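Local coordinates for uncharacterized protein MJ0100 (Methanocaldococcus jannaschii, PDB 3KPB) that probably condenses sulfide with aspartate semialdehyde to form homocysteine, and binds S-adenosylmethionine and methylthioadenosine through its C-terminal CBS domain pair, at residues 2-7 / 75-80; 11-16 / 34-39; 45-50 / 67-72. All coordinates share one frame; numbering follows the deposited sequence.

Interaction 1: residues 2-7 / 75-80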
loop_
_atom_site.group_PDB
_atom_site.type_symbol
_atom_site.label_atom_id
_atom_site.label_comp_id
_atom_site.label_asym_id
_atom_site.label_seq_id
_atom_site.Cartn_x
_atom_site.Cartn_y
_atom_site.Cartn_z
ATOM N N LEU A 2 8.804 -4.221 25.584
ATOM C CA LEU A 2 9.787 -3.544 24.741
ATOM C C LEU A 2 9.704 -4.078 23.307
ATOM O O LEU A 2 8.971 -5.033 23.034
ATOM C CB LEU A 2 11.208 -3.665 25.316
ATOM C CG LEU A 2 11.527 -3.021 26.675
ATOM C CD1 LEU A 2 13.021 -3.137 26.971
ATOM C CD2 LEU A 2 11.078 -1.557 26.754
ATOM N N VAL A 3 10.450 -3.454 22.397
ATOM C CA VAL A 3 10.480 -3.867 20.991
ATOM C C VAL A 3 11.382 -5.087 20.760
ATOM O O VAL A 3 10.941 -6.072 20.159
ATOM C CB VAL A 3 10.891 -2.695 20.054
ATOM C CG1 VAL A 3 11.309 -3.204 18.680
ATOM C CG2 VAL A 3 9.752 -1.708 19.911
ATOM N N LYS A 4 12.630 -5.017 21.239
ATOM C CA LYS A 4 13.642 -6.077 21.021
ATOM C C LYS A 4 13.116 -7.447 21.458
ATOM O O LYS A 4 13.603 -8.500 21.031
ATOM C CB LYS A 4 14.956 -5.734 21.744
ATOM C CG LYS A 4 14.967 -5.934 23.272
ATOM C CD LYS A 4 16.040 -5.081 23.984
ATOM C CE LYS A 4 17.503 -5.530 23.604
ATOM N NZ LYS A 4 17.896 -5.072 22.205
ATOM N N ASP A 5 12.097 -7.375 22.313
ATOM C CA ASP A 5 11.348 -8.494 22.872
ATOM C C ASP A 5 10.432 -9.188 21.872
ATOM O O ASP A 5 10.337 -10.441 21.855
ATOM C CB ASP A 5 10.415 -7.964 23.964
ATOM C CG ASP A 5 11.072 -7.863 25.322
ATOM O OD1 ASP A 5 10.323 -7.631 26.308
ATOM O OD2 ASP A 5 12.310 -8.013 25.427
ATOM N N ILE A 6 9.726 -8.389 21.074
ATOM C CA ILE A 6 8.638 -8.896 20.234
ATOM C C ILE A 6 9.089 -9.234 18.817
ATOM O O ILE A 6 8.297 -9.711 17.996
ATOM C CB ILE A 6 7.443 -7.916 20.184
ATOM C CG1 ILE A 6 7.762 -6.711 19.279
ATOM C CG2 ILE A 6 7.054 -7.480 21.600
ATOM C CD1 ILE A 6 6.529 -6.048 18.679
ATOM N N LEU A 7 10.365 -8.978 18.538
ATOM C CA LEU A 7 10.967 -9.344 17.266
ATOM C C LEU A 7 11.050 -10.859 17.151
ATOM O O LEU A 7 11.552 -11.532 18.054
ATOM C CB LEU A 7 12.354 -8.715 17.149
ATOM C CG LEU A 7 12.509 -7.389 16.388
ATOM C CD1 LEU A 7 11.199 -6.561 16.285
ATOM C CD2 LEU A 7 13.622 -6.560 16.996
ATOM N N ALA A 75 12.148 2.779 15.257
ATOM C CA ALA A 75 12.030 2.433 16.660
ATOM C C ALA A 75 13.366 1.922 17.157
ATOM O O ALA A 75 14.175 1.393 16.391
ATOM C CB ALA A 75 10.952 1.391 16.866
ATOM N N HIS A 76 13.608 2.097 18.447
ATOM C CA HIS A 76 14.848 1.622 19.016
ATOM C C HIS A 76 14.581 0.265 19.617
ATOM O O HIS A 76 13.472 -0.016 20.088
ATOM C CB HIS A 76 15.371 2.598 20.065
ATOM C CG HIS A 76 16.814 2.400 20.415
ATOM N ND1 HIS A 76 17.230 1.538 21.407
ATOM C CD2 HIS A 76 17.936 2.985 19.931
ATOM C CE1 HIS A 76 18.546 1.585 21.505
ATOM N NE2 HIS A 76 19.000 2.455 20.622
ATOM N N GLU A 77 15.597 -0.588 19.578
ATOM C CA GLU A 77 15.472 -1.912 20.157
ATOM C C GLU A 77 14.992 -1.850 21.612
ATOM O O GLU A 77 14.172 -2.671 22.025
ATOM C CB GLU A 77 16.756 -2.739 19.985
ATOM C CG GLU A 77 18.070 -1.980 20.151
ATOM C CD GLU A 77 19.291 -2.878 20.001
ATOM O OE1 GLU A 77 19.211 -3.899 19.283
ATOM O OE2 GLU A 77 20.339 -2.557 20.602
ATOM N N ASP A 78 15.453 -0.851 22.368
ATOM C CA ASP A 78 15.042 -0.690 23.774
ATOM C C ASP A 78 13.762 0.155 23.990
ATOM O O ASP A 78 13.386 0.429 25.134
ATOM C CB ASP A 78 16.199 -0.132 24.636
ATOM C CG ASP A 78 17.540 -0.831 24.363
ATOM O OD1 ASP A 78 17.556 -2.038 24.008
ATOM O OD2 ASP A 78 18.585 -0.162 24.518
ATOM N N GLU A 79 13.097 0.551 22.905
ATOM C CA GLU A 79 11.871 1.363 22.981
ATOM C C GLU A 79 10.635 0.527 23.363
ATOM O O GLU A 79 10.511 -0.621 22.929
ATOM C CB GLU A 79 11.657 2.081 21.643
ATOM C CG GLU A 79 10.488 3.071 21.567
ATOM C CD GLU A 79 10.554 3.900 20.287
ATOM O OE1 GLU A 79 11.474 3.669 19.468
ATOM O OE2 GLU A 79 9.697 4.795 20.098
ATOM N N PRO A 80 9.739 1.089 24.204
ATOM C CA PRO A 80 8.429 0.465 24.489
ATOM C C PRO A 80 7.452 0.415 23.294
ATOM O O PRO A 80 7.343 1.388 22.534
ATOM C CB PRO A 80 7.846 1.325 25.622
ATOM C CG PRO A 80 8.820 2.425 25.879
ATOM C CD PRO A 80 10.107 2.106 25.208
HETATM O O HOH W 1 19.545 -6.546 19.777
#
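The Lys4 side chain crosses those of Glu77 and Asp78 obliquely, and its ammonium is shared by two carboxylates. NZ forms salt bridges to OE1 of Glu77 at 3.4 Å and to OD1 of Asp78 at 3.5 Å. CG of Lys4 lies between its own backbone N and carbonyl carbon (chi1 76°), and bends at chi3 and chi4 bring NZ back to 3.4 Å from CB of Glu77. A water donates to OE1 of Glu77 and accepts only a weak bond from NZ of Lys4. An alanine in place of Glu77 would probably leave the ammonium with Asp78 as its one salt-bridge partner here and the water without this carboxylate to donate to. The backbones join through two hydrogen bonds: Lys4 N bonds to Glu77 O and Val3 N to Glu79 O, each at 2.9 Å. Leu2 adds CD2 against Asp78 O (3.4 Å) and the ring of Pro80. Further out, a type I turn from His76 to Glu79 presents the carbonyls; it is braced by Asp78 N to ND1 of His76 and His76 N to OE1 of Glu79, while Asp101 and Lys87 hold the far ends of His76 and Glu79. Val3 packs on Val84, Val98 and Val109. A short N-terminal helix completing the second CBS motif in this way is characteristic of the CBS domain pair.

Interaction 2: residues 11-16 / 34-39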
loop_
_atom_site.group_PDB
_atom_site.type_symbol
_atom_site.label_atom_id
_atom_site.label_comp_id
_atom_site.label_asym_id
_atom_site.label_seq_id
_atom_site.Cartn_x
_atom_site.Cartn_y
_atom_site.Cartn_z
ATOM N N PRO A 11 15.846 -9.482 10.104
ATOM C CA PRO A 11 15.534 -8.328 9.273
ATOM C C PRO A 11 15.716 -8.668 7.793
ATOM O O PRO A 11 16.548 -9.510 7.450
ATOM C CB PRO A 11 16.557 -7.279 9.724
ATOM C CG PRO A 11 17.704 -8.057 10.248
ATOM C CD PRO A 11 17.172 -9.369 10.751
ATOM N N ILE A 12 14.916 -8.047 6.932
ATOM C CA ILE A 12 15.111 -8.154 5.490
ATOM C C ILE A 12 15.382 -6.742 4.990
ATOM O O ILE A 12 14.536 -5.852 5.128
ATOM C CB ILE A 12 13.899 -8.787 4.764
ATOM C CG1 ILE A 12 13.724 -10.245 5.209
ATOM C CG2 ILE A 12 14.083 -8.704 3.243
ATOM C CD1 ILE A 12 12.398 -10.861 4.842
ATOM N N THR A 13 16.573 -6.542 4.426
ATOM C CA THR A 13 17.009 -5.228 3.953
ATOM C C THR A 13 17.539 -5.341 2.525
ATOM O O THR A 13 17.721 -6.447 2.007
ATOM C CB THR A 13 18.118 -4.632 4.856
ATOM O OG1 THR A 13 19.278 -5.473 4.808
ATOM C CG2 THR A 13 17.644 -4.502 6.303
ATOM N N ALA A 14 17.813 -4.193 1.908
ATOM C CA ALA A 14 18.394 -4.137 0.568
ATOM C C ALA A 14 19.352 -2.963 0.475
ATOM O O ALA A 14 19.276 -2.027 1.274
ATOM C CB ALA A 14 17.302 -4.008 -0.481
ATOM N N HIS A 15 20.252 -3.016 -0.501
ATOM C CA HIS A 15 21.133 -1.890 -0.785
ATOM C C HIS A 15 20.464 -0.883 -1.726
ATOM O O HIS A 15 19.500 -1.222 -2.417
ATOM C CB HIS A 15 22.459 -2.394 -1.344
ATOM C CG HIS A 15 23.259 -3.186 -0.357
ATOM N ND1 HIS A 15 23.614 -2.686 0.878
ATOM C CD2 HIS A 15 23.784 -4.433 -0.423
ATOM C CE1 HIS A 15 24.312 -3.594 1.534
ATOM N NE2 HIS A 15 24.432 -4.662 0.767
ATOM N N SER A 16 20.965 0.352 -1.743
ATOM C CA SER A 16 20.310 1.428 -2.493
ATOM C C SER A 16 20.604 1.426 -3.994
ATOM O O SER A 16 19.882 2.058 -4.769
ATOM C CB SER A 16 20.648 2.797 -1.888
ATOM O OG SER A 16 21.947 3.229 -2.255
ATOM N N HIS A 34 7.461 -3.447 3.531
ATOM C CA HIS A 34 8.432 -2.511 4.083
ATOM C C HIS A 34 9.811 -3.086 3.908
ATOM O O HIS A 34 10.092 -4.195 4.365
ATOM C CB HIS A 34 8.180 -2.278 5.564
ATOM C CG HIS A 34 6.807 -1.785 5.864
ATOM N ND1 HIS A 34 5.772 -2.633 6.187
ATOM C CD2 HIS A 34 6.291 -0.534 5.869
ATOM C CE1 HIS A 34 4.676 -1.924 6.389
ATOM N NE2 HIS A 34 4.964 -0.648 6.203
ATOM N N LEU A 35 10.670 -2.330 3.236
ATOM C CA LEU A 35 12.022 -2.763 2.956
ATOM C C LEU A 35 13.000 -1.660 3.360
ATOM O O LEU A 35 13.183 -0.688 2.624
ATOM C CB LEU A 35 12.149 -3.102 1.466
ATOM C CG LEU A 35 13.503 -3.625 0.987
ATOM C CD1 LEU A 35 13.847 -4.954 1.665
ATOM C CD2 LEU A 35 13.519 -3.759 -0.534
ATOM N N PRO A 36 13.602 -1.781 4.557
ATOM C CA PRO A 36 14.650 -0.843 4.967
ATOM C C PRO A 36 15.835 -0.934 4.012
ATOM O O PRO A 36 16.215 -2.036 3.598
ATOM C CB PRO A 36 15.053 -1.337 6.360
ATOM C CG PRO A 36 13.897 -2.163 6.837
ATOM C CD PRO A 36 13.239 -2.731 5.624
ATOM N N ILE A 37 16.384 0.223 3.652
ATOM C CA ILE A 37 17.530 0.283 2.755
ATOM C C ILE A 37 18.766 0.615 3.580
ATOM O O ILE A 37 18.748 1.544 4.393
ATOM C CB ILE A 37 17.323 1.320 1.624
ATOM C CG1 ILE A 37 16.014 1.047 0.859
ATOM C CG2 ILE A 37 18.542 1.350 0.693
ATOM C CD1 ILE A 37 15.882 -0.366 0.267
ATOM N N VAL A 38 19.821 -0.168 3.394
ATOM C CA VAL A 38 21.049 0.019 4.156
ATOM C C VAL A 38 22.206 0.308 3.213
ATOM O O VAL A 38 22.161 -0.062 2.029
ATOM C CB VAL A 38 21.372 -1.197 5.060
ATOM C CG1 VAL A 38 20.314 -1.351 6.144
ATOM C CG2 VAL A 38 21.519 -2.485 4.235
ATOM N N ASP A 39 23.229 0.986 3.732
ATOM C CA ASP A 39 24.429 1.217 2.944
ATOM C C ASP A 39 25.339 -0.008 2.970
ATOM O O ASP A 39 24.994 -1.042 3.557
ATOM C CB ASP A 39 25.158 2.515 3.346
ATOM C CG ASP A 39 25.630 2.529 4.797
ATOM O OD1 ASP A 39 25.894 1.458 5.390
ATOM O OD2 ASP A 39 25.759 3.645 5.343
HETATM O O HOH W 2 11.726 -5.936 5.884
HETATM O O HOH W 3 23.167 0.949 -0.180
#
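Ala14 and Leu35 form the close-packed part of this strand pair, CB of Ala14 lying 3.8 Å from CD2 of Leu35, with CD1 of Ile37 also against that methyl. Ile26 of helix 20-30 covers both Ala14 and Leu35. The backbones join here through Ala14 N to Pro36 O and Val38 N to Ala14 O, the latter at 2.9 Å. CD1 of Leu35 reaches Ile12 O at 3.6 Å, and CG2 of Ile37, anti to its backbone N, sits 3.6 Å from CB of Ser16. Toward Asp39 the pairing gives way to side-chain and water contacts. His15 is exposed; its ND1 donates to Val38 O at 3.2 Å, the oxygen lying near the ring plane while the nitrogen stands above the carbonyl plane. The same oxygen accepts from a water at 2.6 Å, and that water accepts from Ser16 N. At the other end a second water donates to both Ile12 O and His34 O, bridging the two backbones where they no longer bond directly. Ile12 and His34 bind S-methyl-5'-thioadenosine, so this end belongs to that site. Strands 14-15 and 35-38, parallel and linked by helix 20-30, make the beta-alpha-beta unit of the first CBS motif.

Interaction 3: residues 45-50 / 67-72. With SAM (S-adenosylmethionine), chain E.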
loop_
_atom_site.group_PDB
_atom_site.type_symbol
_atom_site.label_atom_id
_atom_site.label_comp_id
_atom_site.label_asym_id
_atom_site.label_seq_id
_atom_site.Cartn_x
_atom_site.Cartn_y
_atom_site.Cartn_z
ATOM N N VAL A 45 19.761 3.852 5.634
ATOM C CA VAL A 45 19.772 5.078 4.826
ATOM C C VAL A 45 18.406 5.435 4.225
ATOM O O VAL A 45 18.227 6.535 3.696
ATOM C CB VAL A 45 20.830 5.028 3.692
ATOM C CG1 VAL A 45 22.237 4.880 4.265
ATOM C CG2 VAL A 45 20.530 3.891 2.715
ATOM N N GLY A 46 17.444 4.520 4.292
ATOM C CA GLY A 46 16.139 4.809 3.709
ATOM C C GLY A 46 15.133 3.704 3.893
ATOM O O GLY A 46 15.430 2.695 4.525
ATOM N N ILE A 47 13.931 3.909 3.361
ATOM C CA ILE A 47 12.902 2.869 3.355
ATOM C C ILE A 47 12.107 2.872 2.038
ATOM O O ILE A 47 11.923 3.920 1.413
ATOM C CB ILE A 47 11.973 2.966 4.608
ATOM C CG1 ILE A 47 11.124 1.692 4.758
ATOM C CG2 ILE A 47 11.108 4.245 4.563
ATOM C CD1 ILE A 47 10.373 1.584 6.087
ATOM N N ILE A 48 11.682 1.681 1.616
ATOM C CA ILE A 48 10.871 1.491 0.415
ATOM C C ILE A 48 9.599 0.731 0.785
ATOM O O ILE A 48 9.655 -0.214 1.572
ATOM C CB ILE A 48 11.683 0.662 -0.639
ATOM C CG1 ILE A 48 12.787 1.516 -1.278
ATOM C CG2 ILE A 48 10.785 0.026 -1.722
ATOM C CD1 ILE A 48 12.288 2.674 -2.139
ATOM N N THR A 49 8.460 1.137 0.228
ATOM C CA THR A 49 7.228 0.329 0.266
ATOM C C THR A 49 6.725 0.177 -1.171
ATOM O O THR A 49 7.297 0.773 -2.087
ATOM C CB THR A 49 6.115 0.999 1.098
ATOM O OG1 THR A 49 5.680 2.188 0.428
ATOM C CG2 THR A 49 6.607 1.370 2.489
ATOM N N SER A 50 5.654 -0.587 -1.390
ATOM C CA SER A 50 5.106 -0.667 -2.751
ATOM C C SER A 50 4.680 0.694 -3.306
ATOM O O SER A 50 4.679 0.887 -4.525
ATOM C CB SER A 50 3.957 -1.670 -2.863
ATOM O OG SER A 50 2.847 -1.260 -2.086
ATOM N N ILE A 67 14.615 7.097 -5.149
ATOM C CA ILE A 67 13.212 7.170 -4.748
ATOM C C ILE A 67 12.970 6.879 -3.267
ATOM O O ILE A 67 11.912 7.229 -2.740
ATOM C CB ILE A 67 12.317 6.245 -5.634
ATOM C CG1 ILE A 67 10.854 6.718 -5.645
ATOM C CG2 ILE A 67 12.437 4.774 -5.212
ATOM C CD1 ILE A 67 10.610 7.973 -6.474
ATOM N N MET A 68 13.930 6.249 -2.596
ATOM C CA MET A 68 13.692 5.831 -1.215
ATOM C C MET A 68 13.368 7.019 -0.317
ATOM O O MET A 68 13.846 8.133 -0.543
ATOM C CB MET A 68 14.878 5.036 -0.656
ATOM C CG MET A 68 16.165 5.830 -0.587
ATOM S SD MET A 68 17.559 4.814 -0.113
ATOM C CE MET A 68 18.804 6.088 0.100
ATOM N N THR A 69 12.545 6.777 0.697
ATOM C CA THR A 69 12.241 7.810 1.674
ATOM C C THR A 69 13.429 7.896 2.627
ATOM O O THR A 69 13.802 6.904 3.256
ATOM C CB THR A 69 10.937 7.501 2.425
ATOM O OG1 THR A 69 9.841 7.599 1.507
ATOM C CG2 THR A 69 10.714 8.490 3.561
ATOM N N ARG A 70 14.020 9.082 2.728
ATOM C CA ARG A 70 15.268 9.243 3.470
ATOM C C ARG A 70 15.091 9.643 4.934
ATOM O O ARG A 70 15.972 9.366 5.755
ATOM C CB ARG A 70 16.199 10.210 2.740
ATOM C CG ARG A 70 16.801 9.615 1.476
ATOM C CD ARG A 70 17.596 10.650 0.708
ATOM N NE ARG A 70 17.983 10.178 -0.620
ATOM C CZ ARG A 70 19.209 9.780 -0.951
ATOM N NH1 ARG A 70 20.186 9.797 -0.052
ATOM N NH2 ARG A 70 19.466 9.368 -2.187
ATOM N N ASN A 71 13.965 10.277 5.262
ATOM C CA ASN A 71 13.630 10.566 6.656
ATOM C C ASN A 71 12.822 9.409 7.219
ATOM O O ASN A 71 11.587 9.403 7.165
ATOM C CB ASN A 71 12.873 11.895 6.786
ATOM C CG ASN A 71 12.449 12.204 8.222
ATOM O OD1 ASN A 71 12.894 11.564 9.179
ATOM N ND2 ASN A 71 11.579 13.196 8.370
ATOM N N VAL A 72 13.532 8.416 7.741
ATOM C CA VAL A 72 12.889 7.199 8.200
ATOM C C VAL A 72 12.452 7.329 9.648
ATOM O O VAL A 72 13.242 7.701 10.522
ATOM C CB VAL A 72 13.805 5.959 8.053
ATOM C CG1 VAL A 72 13.003 4.676 8.251
ATOM C CG2 VAL A 72 14.488 5.950 6.692
HETATM N N SAM E . 1.668 3.042 5.165
HETATM C CA SAM E . 1.706 3.840 3.930
HETATM C C SAM E . 2.799 3.304 3.001
HETATM O O SAM E . 3.001 2.092 2.884
HETATM O OXT SAM E . 3.504 4.068 2.337
HETATM C CB SAM E . 2.001 5.302 4.277
HETATM C CG SAM E . 1.284 6.252 3.315
HETATM S SD SAM E . 2.423 7.415 2.481
HETATM C CE SAM E . 1.374 7.980 1.161
HETATM C "C5'" SAM E . 3.659 6.465 1.523
HETATM C "C4'" SAM E . 5.094 6.771 1.949
HETATM O "O4'" SAM E . 5.283 6.432 3.331
HETATM C "C3'" SAM E . 6.032 5.840 1.187
HETATM O "O3'" SAM E . 6.664 6.594 0.156
HETATM C "C2'" SAM E . 7.065 5.408 2.225
HETATM O "O2'" SAM E . 8.374 5.755 1.759
HETATM C "C1'" SAM E . 6.699 6.241 3.456
HETATM N N9 SAM E . 6.984 5.447 4.670
HETATM C C8 SAM E . 6.457 4.261 4.980
HETATM N N7 SAM E . 6.954 3.848 6.148
HETATM C C5 SAM E . 7.800 4.779 6.584
HETATM C C6 SAM E . 8.601 4.902 7.711
HETATM N N6 SAM E . 8.621 3.958 8.648
HETATM N N1 SAM E . 9.361 5.999 7.849
HETATM C C2 SAM E . 9.355 6.951 6.930
HETATM N N3 SAM E . 8.604 6.863 5.843
HETATM C C4 SAM E . 7.822 5.792 5.644
#
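Part of the S-adenosylmethionine pocket of the CBS pair is built here, where Ile47 on strand 44-48 meets Thr69 on the linker in a single antiparallel, hydrogen-bonded pair. Ile47 N donates to Thr69 O and Thr69 N to Ile47 O, each at 3.0 Å. The adenine is lined by CG2 of Ile47, 3.8 Å from C4 of the ligand, by CG2 of Thr69 and by CG1 of Val72. OG1 of Thr69 accepts from the ribose O2', a bond modelled doubtfully short, while OG1 of Thr49 gives the carboxylate a weak one; Asp52, Gly95 and Ile73 also bond the ligand. Val45 and Gly46 form a classic beta bulge opposite Ile37. A side chain on Gly46 would run into SD of Met68, which lies 4.1 Å from its CA, and crowd Thr69 O; CG2 of Val72 packs on the same CA at 3.6 Å. CD1 of Ile48 touches CG2 of Ile67 at 3.7 Å and CB of Met68, crossing both at about a right angle. Met68 is extended beyond CG, putting CE against CG2 of Val45. Glu65 holds the guanidinium of Arg70 by a salt bridge, and CE of Met68 lies 3.8 Å above its plane, over the centre.

Interactions 2 and 3, centres 9 Å apart, both reach one three-stranded sheet, in which strand 35-38 runs parallel to 14-15 and antiparallel to 44-48. Ile37 ties them together, bonding through its N to Gly46 O and packing its CG2 on SD of Met68. Interaction 1 stands apart, 19 Å from interaction 2 and 21 Å from interaction 3, and lies across the chain's centre from the latter. Along the chain, interactions 2 and 3 come in series, and interaction 1 spans both. Each half of the pair thus receives a flanking segment: residues 2-7 pack on the second motif, while 67-72 pair with strand 44-48 of the first and help form the ligand site.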